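Local coordinates for glycosyltransferase (Streptomyces halstedii, PDB 3WAD), which belongs to the glycosyltransferases of the GT-B fold, built from two Rossmann-like domains, and is related to the erythromycin biosynthesis protein CIII family, at residues L154-R159 with W212-P216; R161-N165 with F195-V200. All coordinates share one frame; numbering follows the deposited sequence.

Contact 1: residues L154-R159 with W212-P216; sequences LDQWGR and WMSFP
Phe215 puts its ring between Leu154 and Arg159, which lie over its two opposite faces. On one face Arg159 CD sits almost on the ring normal, 3.5 Å from the centroid of the Phe215 ring, in a CH-pi contact. The Arg159 chain is extended to CD, then bent at chi3 (65°), and the guanidinium stands steeply with its edge toward the ring; the two planes are 70° apart. Any cation-pi attraction is weak at this range. On the other face Leu154 CD1 makes a second CH-pi contact, 3.9 Å from the centroid of the Phe215 ring. Leu154 CD2 packs against Ser214 CA at 4.0 Å.

The segments belong to the N-terminal Rossmann-like domain of the GT-B fold. Residues 154-159 carry the loop after strand 147-150 and the first turn of helix 156-168. Residues 212-216 follow strand 204-206. Helix 346-355 also packs here: Tyr348 meets Phe215 edge-to-face, and Val349 touches Leu154 and Met213.

No direct hydrogen bond crosses the contact. One water accepts from Asp155 N at 2.7 Å and, weakly, from Phe215 N. Gln156 OE1 comes obliquely to the ring, 3.3 Å from Phe215 CE2. Within 154-159 it accepts two bonds from Arg159: NE comes nearly along the C=O axis, 3.0 Å from Gln156 OE1, and NH2 from above the carbonyl plane. This side-on grip, with a further bond from Arg159 NH2 to Glu81 O, helps fix the guanidinium over the ring's face. Asp155 is the N-cap: its OD1 accepts from Gly158 N at 2.8 Å and also pairs with Arg149.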
# COMPACT_ATOMS: atom_id res chain seq x y z
N LEU B 154 -19.57 1.73 13.84
CA LEU B 154 -20.07 1.08 15.04
C LEU B 154 -20.59 -0.35 14.88
O LEU B 154 -20.96 -0.80 13.79
CB LEU B 154 -21.16 1.96 15.70
CG LEU B 154 -20.91 3.45 15.96
CD1 LEU B 154 -22.13 4.04 16.77
CD2 LEU B 154 -19.61 3.82 16.65
N ASP B 155 -20.57 -1.10 15.97
CA ASP B 155 -20.93 -2.51 15.92
C ASP B 155 -22.44 -2.72 16.12
O ASP B 155 -22.85 -3.25 17.16
CB ASP B 155 -20.11 -3.28 16.95
CG ASP B 155 -20.21 -4.78 16.77
OD1 ASP B 155 -20.76 -5.33 15.75
OD2 ASP B 155 -19.68 -5.43 17.68
N GLN B 156 -23.25 -2.30 15.14
CA GLN B 156 -24.69 -2.47 15.20
C GLN B 156 -25.02 -3.93 15.41
O GLN B 156 -25.96 -4.30 16.13
CB GLN B 156 -25.34 -2.02 13.88
CG GLN B 156 -25.23 -0.54 13.57
CD GLN B 156 -25.98 0.40 14.53
OE1 GLN B 156 -26.44 0.01 15.60
NE2 GLN B 156 -26.15 1.69 14.08
N TRP B 157 -24.27 -4.80 14.71
CA TRP B 157 -24.63 -6.21 14.70
C TRP B 157 -24.34 -6.79 16.07
O TRP B 157 -25.15 -7.58 16.57
CB TRP B 157 -23.77 -6.94 13.65
CG TRP B 157 -24.14 -8.37 13.29
CD1 TRP B 157 -23.43 -9.51 13.61
CD2 TRP B 157 -25.24 -8.81 12.46
NE1 TRP B 157 -24.04 -10.62 13.05
CE2 TRP B 157 -25.14 -10.22 12.34
CE3 TRP B 157 -26.34 -8.15 11.88
CZ2 TRP B 157 -26.06 -10.98 11.59
CZ3 TRP B 157 -27.26 -8.90 11.11
CH2 TRP B 157 -27.11 -10.32 10.97
N GLY B 158 -23.21 -6.38 16.68
CA GLY B 158 -22.86 -6.93 18.01
C GLY B 158 -23.81 -6.41 19.09
O GLY B 158 -24.29 -7.17 19.97
N ARG B 159 -24.12 -5.10 19.00
CA ARG B 159 -25.16 -4.49 19.85
C ARG B 159 -26.53 -5.23 19.80
O ARG B 159 -27.12 -5.60 20.83
CB ARG B 159 -25.32 -3.01 19.46
CG ARG B 159 -26.41 -2.27 20.28
CD ARG B 159 -26.64 -0.84 19.74
NE ARG B 159 -27.17 -0.85 18.38
CZ ARG B 159 -28.46 -1.02 18.05
NH1 ARG B 159 -29.40 -1.21 18.99
NH2 ARG B 159 -28.80 -0.99 16.75
N TRP B 212 -14.72 6.28 22.77
CA TRP B 212 -15.72 7.25 23.37
C TRP B 212 -17.06 7.32 22.63
O TRP B 212 -18.00 7.80 23.18
CB TRP B 212 -15.15 8.66 23.54
CG TRP B 212 -14.83 9.38 22.24
CD1 TRP B 212 -13.60 9.44 21.63
CD2 TRP B 212 -15.70 10.19 21.46
NE1 TRP B 212 -13.67 10.21 20.50
CE2 TRP B 212 -14.94 10.68 20.36
CE3 TRP B 212 -17.08 10.52 21.55
CZ2 TRP B 212 -15.50 11.49 19.34
CZ3 TRP B 212 -17.63 11.33 20.55
CH2 TRP B 212 -16.82 11.83 19.47
N MET B 213 -17.13 6.88 21.38
CA MET B 213 -18.38 6.96 20.65
C MET B 213 -18.94 5.57 20.37
O MET B 213 -19.98 5.46 19.75
CB MET B 213 -18.27 7.78 19.33
CG MET B 213 -17.20 7.23 18.37
SD MET B 213 -17.34 7.85 16.63
CE MET B 213 -18.48 6.67 16.08
N SER B 214 -18.25 4.52 20.81
CA SER B 214 -18.71 3.16 20.51
C SER B 214 -19.84 2.70 21.44
O SER B 214 -19.99 3.25 22.53
CB SER B 214 -17.58 2.18 20.60
OG SER B 214 -16.59 2.51 19.60
N PHE B 215 -20.63 1.70 20.99
CA PHE B 215 -21.59 1.04 21.88
C PHE B 215 -20.87 0.25 22.98
O PHE B 215 -19.77 -0.23 22.73
CB PHE B 215 -22.49 0.08 21.11
CG PHE B 215 -23.22 0.72 20.00
CD1 PHE B 215 -23.87 1.95 20.19
CD2 PHE B 215 -23.28 0.07 18.74
CE1 PHE B 215 -24.57 2.54 19.12
CE2 PHE B 215 -23.98 0.63 17.65
CZ PHE B 215 -24.65 1.87 17.82
N PRO B 216 -21.49 0.14 24.21
CA PRO B 216 -21.01 -0.88 25.18
C PRO B 216 -21.13 -2.27 24.57
O PRO B 216 -22.06 -2.54 23.79
CB PRO B 216 -21.98 -0.74 26.39
CG PRO B 216 -23.18 0.03 25.89
CD PRO B 216 -22.63 0.93 24.74
O HOH W 1 -19.71 -0.06 18.33

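Contact 2: residues R161-N165 with F195-V200; sequences RDHFN and FTESLV
Glu197 OE2 is gripped by two donors. Arg161 NE lies 3.0 Å from Glu197 OE2, on the syn lone pair. Asn165 ND2 comes from above the carboxylate plane, 3.1 Å from Glu197 OE2. The other oxygen, Glu197 OE1, takes Arg161 NH2 at 2.8 Å, again through its syn lone pair. Arg161 thus meets the carboxylate side-on in a two-pronged salt bridge. Both bonds are nearly straight, and the two planes are only 8° apart. This pairing would probably favour the ionised form of Glu197. The amide of Asn165 stands at 79° to the carboxylate.

Arg161 and Asn165 are one turn apart on helix 156-168, so both face Glu197. The bridge ties this helix to the 195-200 segment of the N-terminal Rossmann-like domain. Arg161 and Glu197 each bend at chi2 (67° for Arg161), and their ends meet from opposite directions. Asn165 OD1 lies over one face of the guanidinium, 3.3 Å above its plane.

Apolar groups line the arginine. Val200 CG2 is 4.0 Å from Arg161 NH2, and Phe195 CZ approaches the same nitrogen obliquely. Arg161 NH2 also forms a salt bridge with Asp178.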
# COMPACT_ATOMS: atom_id res chain seq x y z
N ARG B 161 -26.81 -8.27 18.71
CA ARG B 161 -26.60 -9.69 19.06
C ARG B 161 -26.58 -9.89 20.60
O ARG B 161 -27.08 -10.90 21.12
CB ARG B 161 -25.30 -10.22 18.46
CG ARG B 161 -25.07 -11.67 18.87
CD ARG B 161 -26.12 -12.52 18.22
NE ARG B 161 -25.78 -13.94 18.22
CZ ARG B 161 -26.60 -14.93 17.87
NH1 ARG B 161 -27.81 -14.65 17.38
NH2 ARG B 161 -26.17 -16.22 17.92
N ASP B 162 -25.98 -8.94 21.28
CA ASP B 162 -25.96 -8.98 22.76
C ASP B 162 -27.36 -8.96 23.33
O ASP B 162 -27.67 -9.82 24.19
CB ASP B 162 -25.12 -7.87 23.32
CG ASP B 162 -23.67 -8.13 23.13
OD1 ASP B 162 -23.25 -9.30 22.80
OD2 ASP B 162 -22.93 -7.15 23.27
N HIS B 163 -28.18 -8.03 22.84
CA HIS B 163 -29.57 -7.93 23.27
C HIS B 163 -30.25 -9.26 23.00
O HIS B 163 -30.91 -9.79 23.89
CB HIS B 163 -30.38 -6.89 22.49
CG HIS B 163 -30.20 -5.47 22.94
ND1 HIS B 163 -30.73 -4.98 24.11
CD2 HIS B 163 -29.61 -4.41 22.33
CE1 HIS B 163 -30.41 -3.71 24.24
NE2 HIS B 163 -29.74 -3.33 23.16
N PHE B 164 -30.12 -9.76 21.76
CA PHE B 164 -30.74 -11.01 21.39
C PHE B 164 -30.33 -12.18 22.27
O PHE B 164 -31.18 -13.05 22.61
CB PHE B 164 -30.43 -11.40 19.94
CG PHE B 164 -31.19 -12.57 19.45
CD1 PHE B 164 -32.53 -12.43 19.12
CD2 PHE B 164 -30.59 -13.79 19.27
CE1 PHE B 164 -33.27 -13.47 18.58
CE2 PHE B 164 -31.32 -14.88 18.76
CZ PHE B 164 -32.65 -14.72 18.42
N ASN B 165 -29.04 -12.23 22.63
CA ASN B 165 -28.59 -13.39 23.40
C ASN B 165 -29.07 -13.27 24.87
O ASN B 165 -29.39 -14.28 25.46
CB ASN B 165 -27.05 -13.59 23.39
CG ASN B 165 -26.49 -13.98 22.04
OD1 ASN B 165 -27.15 -14.58 21.20
ND2 ASN B 165 -25.23 -13.61 21.81
N PHE B 195 -21.49 -24.74 14.11
CA PHE B 195 -21.82 -23.44 14.77
C PHE B 195 -21.20 -23.23 16.15
O PHE B 195 -21.43 -24.04 17.05
CB PHE B 195 -23.31 -23.18 14.85
CG PHE B 195 -23.62 -21.84 15.44
CD1 PHE B 195 -23.43 -20.66 14.66
CD2 PHE B 195 -24.02 -21.73 16.80
CE1 PHE B 195 -23.67 -19.39 15.21
CE2 PHE B 195 -24.29 -20.44 17.36
CZ PHE B 195 -24.10 -19.28 16.57
N THR B 196 -20.40 -22.18 16.32
CA THR B 196 -20.08 -21.65 17.64
C THR B 196 -20.48 -20.19 17.58
O THR B 196 -20.57 -19.62 16.47
CB THR B 196 -18.56 -21.62 17.89
OG1 THR B 196 -17.88 -21.12 16.71
CG2 THR B 196 -18.03 -23.02 18.24
N GLU B 197 -20.57 -19.55 18.74
CA GLU B 197 -20.91 -18.14 18.81
C GLU B 197 -19.76 -17.29 18.20
O GLU B 197 -19.95 -16.18 17.72
CB GLU B 197 -21.25 -17.73 20.24
CG GLU B 197 -21.65 -16.24 20.43
CD GLU B 197 -22.97 -15.80 19.70
OE1 GLU B 197 -23.75 -16.67 19.27
OE2 GLU B 197 -23.23 -14.57 19.58
N SER B 198 -18.57 -17.84 18.21
CA SER B 198 -17.45 -17.12 17.68
C SER B 198 -17.58 -16.98 16.15
O SER B 198 -16.94 -16.13 15.56
CB SER B 198 -16.17 -17.84 18.11
OG SER B 198 -16.16 -19.03 17.36
N LEU B 199 -18.46 -17.75 15.50
CA LEU B 199 -18.71 -17.57 14.04
C LEU B 199 -19.47 -16.25 13.78
O LEU B 199 -19.42 -15.69 12.67
CB LEU B 199 -19.56 -18.73 13.44
CG LEU B 199 -18.81 -20.08 13.42
CD1 LEU B 199 -19.71 -21.08 12.82
CD2 LEU B 199 -17.48 -19.99 12.60
N VAL B 200 -20.18 -15.80 14.80
CA VAL B 200 -20.99 -14.60 14.66
C VAL B 200 -20.18 -13.36 14.84
O VAL B 200 -20.34 -12.39 14.07
CB VAL B 200 -22.17 -14.57 15.70
CG1 VAL B 200 -22.81 -13.19 15.63
CG2 VAL B 200 -23.21 -15.68 15.36

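Overall arrangement
Both contacts use helix 156-168. Contact 1 takes its N-terminal turn, and contact 2 the next turn. Their centres are about 15 Å apart. They touch directly where Trp157 NE1 packs 3.8 Å from Val200 CG1: Trp157, which takes no part in contact 1, reaches Val200 of contact 2. Along the chain, contact 2 is nested inside the loop closed by contact 1. Contact 1 also adjoins Trp344, Asp345 and helix 346-355 from the C-terminal half of the chain, consistent with a place at the interface of the two GT-B domains. The centre of contact 2 lies about 21 Å from the centre of the chain, that of contact 1 about 12 Å.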